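Local coordinates for protein oxidoreductase, short-chain dehydrogenase/reductase family (Aeromonas hydrophila subsp. hydrophila, PDB 3L6E) that is a putative short-chain dehydrogenase/reductase that probably binds a nicotinamide dinucleotide cofactor and may reduce 3-dehydrosphinganine in sphingolipid metabolism, at residues A[21-35]-A[43-57]. Numbering follows the deposited sequence.
Unlike the reference sequence in segment 43-57: Leu45 (reference Glu), Asn49 (reference Lys), Val55 (reference Ala). With SO4 (sulfate ion), chain C.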
loop_
_atom_site.group_PDB
_atom_site.type_symbol
_atom_site.label_atom_id
_atom_site.label_comp_id
_atom_site.label_asym_id
_atom_site.label_seq_id
_atom_site.Cartn_x
_atom_site.Cartn_y
_atom_site.Cartn_z
ATOM N N ILE A 21 5.322 -5.177 18.707
ATOM C CA ILE A 21 6.454 -6.090 18.644
ATOM C C ILE A 21 7.394 -5.737 17.495
ATOM O O ILE A 21 8.610 -5.690 17.675
ATOM C CB ILE A 21 6.014 -7.584 18.552
ATOM C CG1 ILE A 21 5.174 -7.970 19.776
ATOM C CG2 ILE A 21 7.250 -8.497 18.383
ATOM C CD1 ILE A 21 4.587 -9.360 19.757
ATOM N N GLY A 22 6.815 -5.470 16.326
ATOM C CA GLY A 22 7.576 -5.220 15.102
ATOM C C GLY A 22 8.398 -3.955 15.138
ATOM O O GLY A 22 9.536 -3.943 14.668
ATOM N N LEU A 23 7.813 -2.887 15.681
ATOM C CA LEU A 23 8.487 -1.600 15.847
ATOM C C LEU A 23 9.592 -1.698 16.895
ATOM O O LEU A 23 10.619 -1.027 16.792
ATOM C CB LEU A 23 7.476 -0.518 16.266
ATOM C CG LEU A 23 6.403 -0.057 15.271
ATOM C CD1 LEU A 23 5.152 0.453 15.975
ATOM C CD2 LEU A 23 6.935 0.988 14.296
ATOM N N VAL A 24 9.387 -2.535 17.909
ATOM C CA VAL A 24 10.435 -2.765 18.908
ATOM C C VAL A 24 11.637 -3.470 18.282
ATOM O O VAL A 24 12.794 -3.058 18.492
ATOM C CB VAL A 24 9.922 -3.548 20.131
ATOM C CG1 VAL A 24 11.109 -4.097 20.986
ATOM C CG2 VAL A 24 9.017 -2.660 20.972
ATOM N N GLU A 25 11.352 -4.536 17.531
ATOM C CA GLU A 25 12.375 -5.291 16.799
ATOM C C GLU A 25 13.134 -4.398 15.805
ATOM O O GLU A 25 14.304 -4.636 15.536
ATOM C CB GLU A 25 11.756 -6.499 16.072
ATOM C CG GLU A 25 11.278 -7.626 16.998
ATOM C CD GLU A 25 10.662 -8.820 16.258
ATOM O OE1 GLU A 25 10.422 -8.719 15.031
ATOM O OE2 GLU A 25 10.415 -9.862 16.906
ATOM N N ARG A 26 12.462 -3.372 15.271
ATOM C CA ARG A 26 13.112 -2.400 14.385
ATOM C C ARG A 26 13.775 -1.233 15.164
ATOM O O ARG A 26 14.153 -0.209 14.580
ATOM C CB ARG A 26 12.131 -1.900 13.304
ATOM C CG ARG A 26 11.680 -2.979 12.289
ATOM C CD ARG A 26 10.296 -2.651 11.689
ATOM N NE ARG A 26 9.697 -3.756 10.912
ATOM C CZ ARG A 26 9.511 -3.751 9.591
ATOM N NH1 ARG A 26 8.946 -4.796 8.986
ATOM N NH2 ARG A 26 9.883 -2.705 8.862
ATOM N N GLY A 27 13.905 -1.403 16.480
ATOM C CA GLY A 27 14.633 -0.455 17.326
ATOM C C GLY A 27 13.901 0.746 17.910
ATOM O O GLY A 27 14.556 1.660 18.413
ATOM N N HIS A 28 12.561 0.751 17.869
ATOM C CA HIS A 28 11.768 1.895 18.363
ATOM C C HIS A 28 11.339 1.709 19.823
ATOM O O HIS A 28 11.267 0.588 20.309
ATOM C CB HIS A 28 10.488 2.074 17.535
ATOM C CG HIS A 28 10.691 2.630 16.155
ATOM N ND1 HIS A 28 10.698 1.836 15.026
ATOM C CD2 HIS A 28 10.801 3.910 15.714
ATOM C CE1 HIS A 28 10.842 2.599 13.956
ATOM N NE2 HIS A 28 10.904 3.861 14.345
ATOM N N GLN A 29 11.042 2.813 20.507
ATOM C CA GLN A 29 10.365 2.784 21.797
ATOM C C GLN A 29 8.877 2.983 21.568
ATOM O O GLN A 29 8.472 3.767 20.717
ATOM C CB GLN A 29 10.859 3.913 22.702
ATOM C CG GLN A 29 12.351 3.923 22.968
ATOM C CD GLN A 29 12.738 2.972 24.069
ATOM O OE1 GLN A 29 12.891 1.766 23.840
ATOM N NE2 GLN A 29 12.906 3.502 25.276
ATOM N N VAL A 30 8.046 2.303 22.344
ATOM C CA VAL A 30 6.620 2.315 22.021
ATOM C C VAL A 30 5.758 2.612 23.230
ATOM O O VAL A 30 5.837 1.906 24.217
ATOM C CB VAL A 30 6.179 0.982 21.345
ATOM C CG1 VAL A 30 4.725 1.027 20.993
ATOM C CG2 VAL A 30 6.981 0.727 20.100
ATOM N N SER A 31 4.961 3.678 23.154
ATOM C CA SER A 31 3.963 3.943 24.180
ATOM C C SER A 31 2.684 3.201 23.795
ATOM O O SER A 31 1.991 3.584 22.835
ATOM C CB SER A 31 3.689 5.436 24.303
ATOM O OG SER A 31 4.754 6.079 24.958
HETATM N N MSE A 32 2.399 2.123 24.511
HETATM C CA MSE A 32 1.233 1.292 24.198
HETATM C C MSE A 32 -0.011 1.846 24.880
HETATM O O MSE A 32 -0.048 1.955 26.098
HETATM C CB MSE A 32 1.470 -0.152 24.650
HETATM C CG MSE A 32 2.762 -0.765 24.143
HETATM SE SE MSE A 32 3.026 -2.587 24.780
HETATM C CE MSE A 32 2.945 -2.280 26.700
HETATM N N MSE A 33 -1.029 2.190 24.108
HETATM C CA MSE A 33 -2.304 2.592 24.711
HETATM C C MSE A 33 -3.390 1.554 24.479
HETATM O O MSE A 33 -3.572 1.096 23.357
HETATM C CB MSE A 33 -2.762 3.944 24.183
HETATM C CG MSE A 33 -1.790 5.072 24.525
HETATM SE SE MSE A 33 -2.434 6.760 23.827
HETATM C CE MSE A 33 -0.866 7.852 24.295
ATOM N N GLY A 34 -4.102 1.195 25.547
ATOM C CA GLY A 34 -5.147 0.192 25.462
ATOM C C GLY A 34 -6.134 0.229 26.609
ATOM O O GLY A 34 -5.846 0.747 27.688
ATOM N N ARG A 35 -7.317 -0.316 26.356
ATOM C CA ARG A 35 -8.393 -0.385 27.352
ATOM C C ARG A 35 -8.186 -1.522 28.353
ATOM O O ARG A 35 -8.714 -1.479 29.461
ATOM C CB ARG A 35 -9.723 -0.606 26.629
ATOM C CG ARG A 35 -10.651 0.582 26.591
ATOM C CD ARG A 35 -11.852 0.353 27.501
ATOM N NE ARG A 35 -11.604 0.742 28.890
ATOM C CZ ARG A 35 -12.549 0.836 29.827
ATOM N NH1 ARG A 35 -13.824 0.568 29.539
ATOM N NH2 ARG A 35 -12.219 1.201 31.058
ATOM N N GLN A 43 2.489 -7.523 27.645
ATOM C CA GLN A 43 3.388 -6.938 26.673
ATOM C C GLN A 43 4.606 -6.283 27.343
ATOM O O GLN A 43 5.715 -6.324 26.798
ATOM C CB GLN A 43 2.636 -5.945 25.788
ATOM C CG GLN A 43 1.620 -6.566 24.825
ATOM C CD GLN A 43 2.259 -7.360 23.696
ATOM O OE1 GLN A 43 2.363 -8.595 23.768
ATOM N NE2 GLN A 43 2.675 -6.660 22.635
ATOM N N GLU A 44 4.397 -5.676 28.510
ATOM C CA GLU A 44 5.495 -5.102 29.287
ATOM C C GLU A 44 6.466 -6.194 29.761
ATOM O O GLU A 44 7.681 -6.011 29.699
ATOM C CB GLU A 44 4.975 -4.247 30.467
ATOM C CG GLU A 44 4.488 -2.852 30.045
ATOM C CD GLU A 44 4.248 -1.894 31.218
ATOM O OE1 GLU A 44 3.202 -2.016 31.899
ATOM O OE2 GLU A 44 5.092 -1.000 31.440
ATOM N N LEU A 45 5.908 -7.332 30.185
ATOM C CA LEU A 45 6.668 -8.525 30.594
ATOM C C LEU A 45 7.483 -9.096 29.431
ATOM O O LEU A 45 8.612 -9.557 29.611
ATOM C CB LEU A 45 5.705 -9.592 31.143
ATOM C CG LEU A 45 6.183 -10.622 32.176
ATOM C CD1 LEU A 45 5.208 -10.702 33.348
ATOM C CD2 LEU A 45 6.392 -12.004 31.559
ATOM N N LEU A 46 6.908 -9.055 28.233
ATOM C CA LEU A 46 7.595 -9.544 27.043
ATOM C C LEU A 46 8.692 -8.597 26.541
ATOM O O LEU A 46 9.759 -9.055 26.154
ATOM C CB LEU A 46 6.593 -9.843 25.917
ATOM C CG LEU A 46 7.129 -10.388 24.583
ATOM C CD1 LEU A 46 7.504 -11.871 24.669
ATOM C CD2 LEU A 46 6.124 -10.168 23.464
ATOM N N LEU A 47 8.431 -7.291 26.550
ATOM C CA LEU A 47 9.289 -6.341 25.841
ATOM C C LEU A 47 10.062 -5.383 26.746
ATOM O O LEU A 47 10.970 -4.676 26.274
ATOM C CB LEU A 47 8.501 -5.573 24.766
ATOM C CG LEU A 47 7.674 -6.391 23.758
ATOM C CD1 LEU A 47 6.685 -5.497 22.986
ATOM C CD2 LEU A 47 8.552 -7.219 22.806
ATOM N N GLY A 48 9.700 -5.369 28.031
ATOM C CA GLY A 48 10.454 -4.662 29.066
ATOM C C GLY A 48 10.531 -3.156 28.880
ATOM O O GLY A 48 9.505 -2.495 28.685
ATOM N N ASN A 49 11.754 -2.627 28.933
ATOM C CA ASN A 49 11.996 -1.183 28.946
ATOM C C ASN A 49 11.842 -0.497 27.587
ATOM O O ASN A 49 11.973 0.719 27.480
ATOM C CB ASN A 49 13.352 -0.842 29.608
ATOM C CG ASN A 49 14.560 -1.497 28.919
ATOM O OD1 ASN A 49 15.675 -0.981 29.003
ATOM N ND2 ASN A 49 14.352 -2.635 28.266
ATOM N N ALA A 50 11.539 -1.290 26.566
ATOM C CA ALA A 50 11.268 -0.797 25.232
ATOM C C ALA A 50 9.868 -0.173 25.114
ATOM O O ALA A 50 9.582 0.548 24.162
ATOM C CB ALA A 50 11.432 -1.918 24.225
ATOM N N VAL A 51 9.008 -0.438 26.092
ATOM C CA VAL A 51 7.609 -0.009 26.025
ATOM C C VAL A 51 7.086 0.434 27.385
ATOM O O VAL A 51 7.671 0.121 28.413
ATOM C CB VAL A 51 6.670 -1.154 25.511
ATOM C CG1 VAL A 51 7.015 -1.574 24.062
ATOM C CG2 VAL A 51 6.715 -2.346 26.458
ATOM N N ILE A 52 5.976 1.161 27.364
ATOM C CA ILE A 52 5.132 1.338 28.543
ATOM C C ILE A 52 3.678 1.100 28.175
ATOM O O ILE A 52 3.238 1.454 27.076
ATOM C CB ILE A 52 5.179 2.765 29.111
ATOM C CG1 ILE A 52 5.537 3.743 28.000
ATOM C CG2 ILE A 52 6.113 2.846 30.277
ATOM C CD1 ILE A 52 4.731 4.984 28.009
ATOM N N GLY A 53 2.939 0.543 29.125
ATOM C CA GLY A 53 1.497 0.427 29.027
ATOM C C GLY A 53 0.835 1.620 29.685
ATOM O O GLY A 53 0.976 1.837 30.888
ATOM N N ILE A 54 0.138 2.409 28.878
ATOM C CA ILE A 54 -0.737 3.451 29.386
ATOM C C ILE A 54 -2.161 2.936 29.219
ATOM O O ILE A 54 -2.605 2.664 28.106
ATOM C CB ILE A 54 -0.562 4.770 28.588
ATOM C CG1 ILE A 54 0.866 5.297 28.718
ATOM C CG2 ILE A 54 -1.579 5.808 29.029
ATOM C CD1 ILE A 54 1.332 6.004 27.474
ATOM N N VAL A 55 -2.864 2.747 30.325
ATOM C CA VAL A 55 -4.260 2.343 30.235
ATOM C C VAL A 55 -5.056 3.616 29.982
ATOM O O VAL A 55 -4.835 4.633 30.639
ATOM C CB VAL A 55 -4.759 1.612 31.490
ATOM C CG1 VAL A 55 -6.240 1.249 31.349
ATOM C CG2 VAL A 55 -3.941 0.349 31.737
ATOM N N ALA A 56 -5.953 3.546 28.997
ATOM C CA ALA A 56 -6.784 4.671 28.594
ATOM C C ALA A 56 -8.007 4.164 27.842
ATOM O O ALA A 56 -7.916 3.201 27.088
ATOM C CB ALA A 56 -5.991 5.618 27.704
ATOM N N ASP A 57 -9.144 4.815 28.057
ATOM C CA ASP A 57 -10.311 4.616 27.211
ATOM C C ASP A 57 -10.382 5.818 26.282
ATOM O O ASP A 57 -10.722 6.918 26.702
ATOM C CB ASP A 57 -11.595 4.466 28.040
ATOM C CG ASP A 57 -12.759 3.898 27.230
ATOM O OD1 ASP A 57 -12.519 3.326 26.142
ATOM O OD2 ASP A 57 -13.919 4.016 27.682
HETATM S S SO4 C . -7.233 -2.675 23.652
HETATM O O1 SO4 C . -7.276 -3.613 24.765
HETATM O O2 SO4 C . -7.954 -1.447 23.975
HETATM O O3 SO4 C . -5.820 -2.383 23.452
HETATM O O4 SO4 C . -7.841 -3.296 22.470
#
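Val30 lies beside Val51 and Met32 beside Gly53 where strands 29-34 and 51-55 pair in parallel, the outer beta-alpha-beta unit of the Rossmann fold, linked by helix 37-47. Six backbone hydrogen bonds pass between the two segments, from Val30 N to Ala50 O at one end to Ala56 N and Gly34 O at the other; the bond of Gly34 N to Ile54 O is weak.

Packing is dense on the sheet face under helix 37-47. In the selenomethionine Met32, CG lies anti to the carbonyl carbon (chi1 -52°) and the chain runs on extended, bringing SE to 3.5 Å from Gln43 CB, the two side chains crossing at about a right angle. The bend at the last torsion (chi3 -57°) then turns CE so that it touches both Glu44 CG and Val51 CG2, at 3.7 and 3.8 Å. Val24 of helix 14-25 continues this apolar layer: its CG2 meets Val51 CG1 at 3.8 Å, while CG1 packs on the methyl of Ala50. Nearby, Gln43 NE2 is buried against Ile21 CG1 without a polar partner in the model.

On the other sheet face, Ile52 CD1 reaches Ser31 OG, a hydroxyl hydrogen-bonded to His5, and Trp74 of helix 61-75 touches both side chains.

Contacts are looser toward the solvent. Ile21 CD1 meets exposed Leu46 only at CD2, 4.1 Å away. Beyond the strand ends, Arg35 N donates a nearly straight bond to O2 of a sulfate, probably from the crystallisation liquor, which Gly12 N and Arg36 NE also bind. The Arg35 guanidinium stacks on the Asp57 carboxylate, their planes 15° apart; this salt bridge is long, NE to OD1 3.9 Å, and no N-H points at that oxygen.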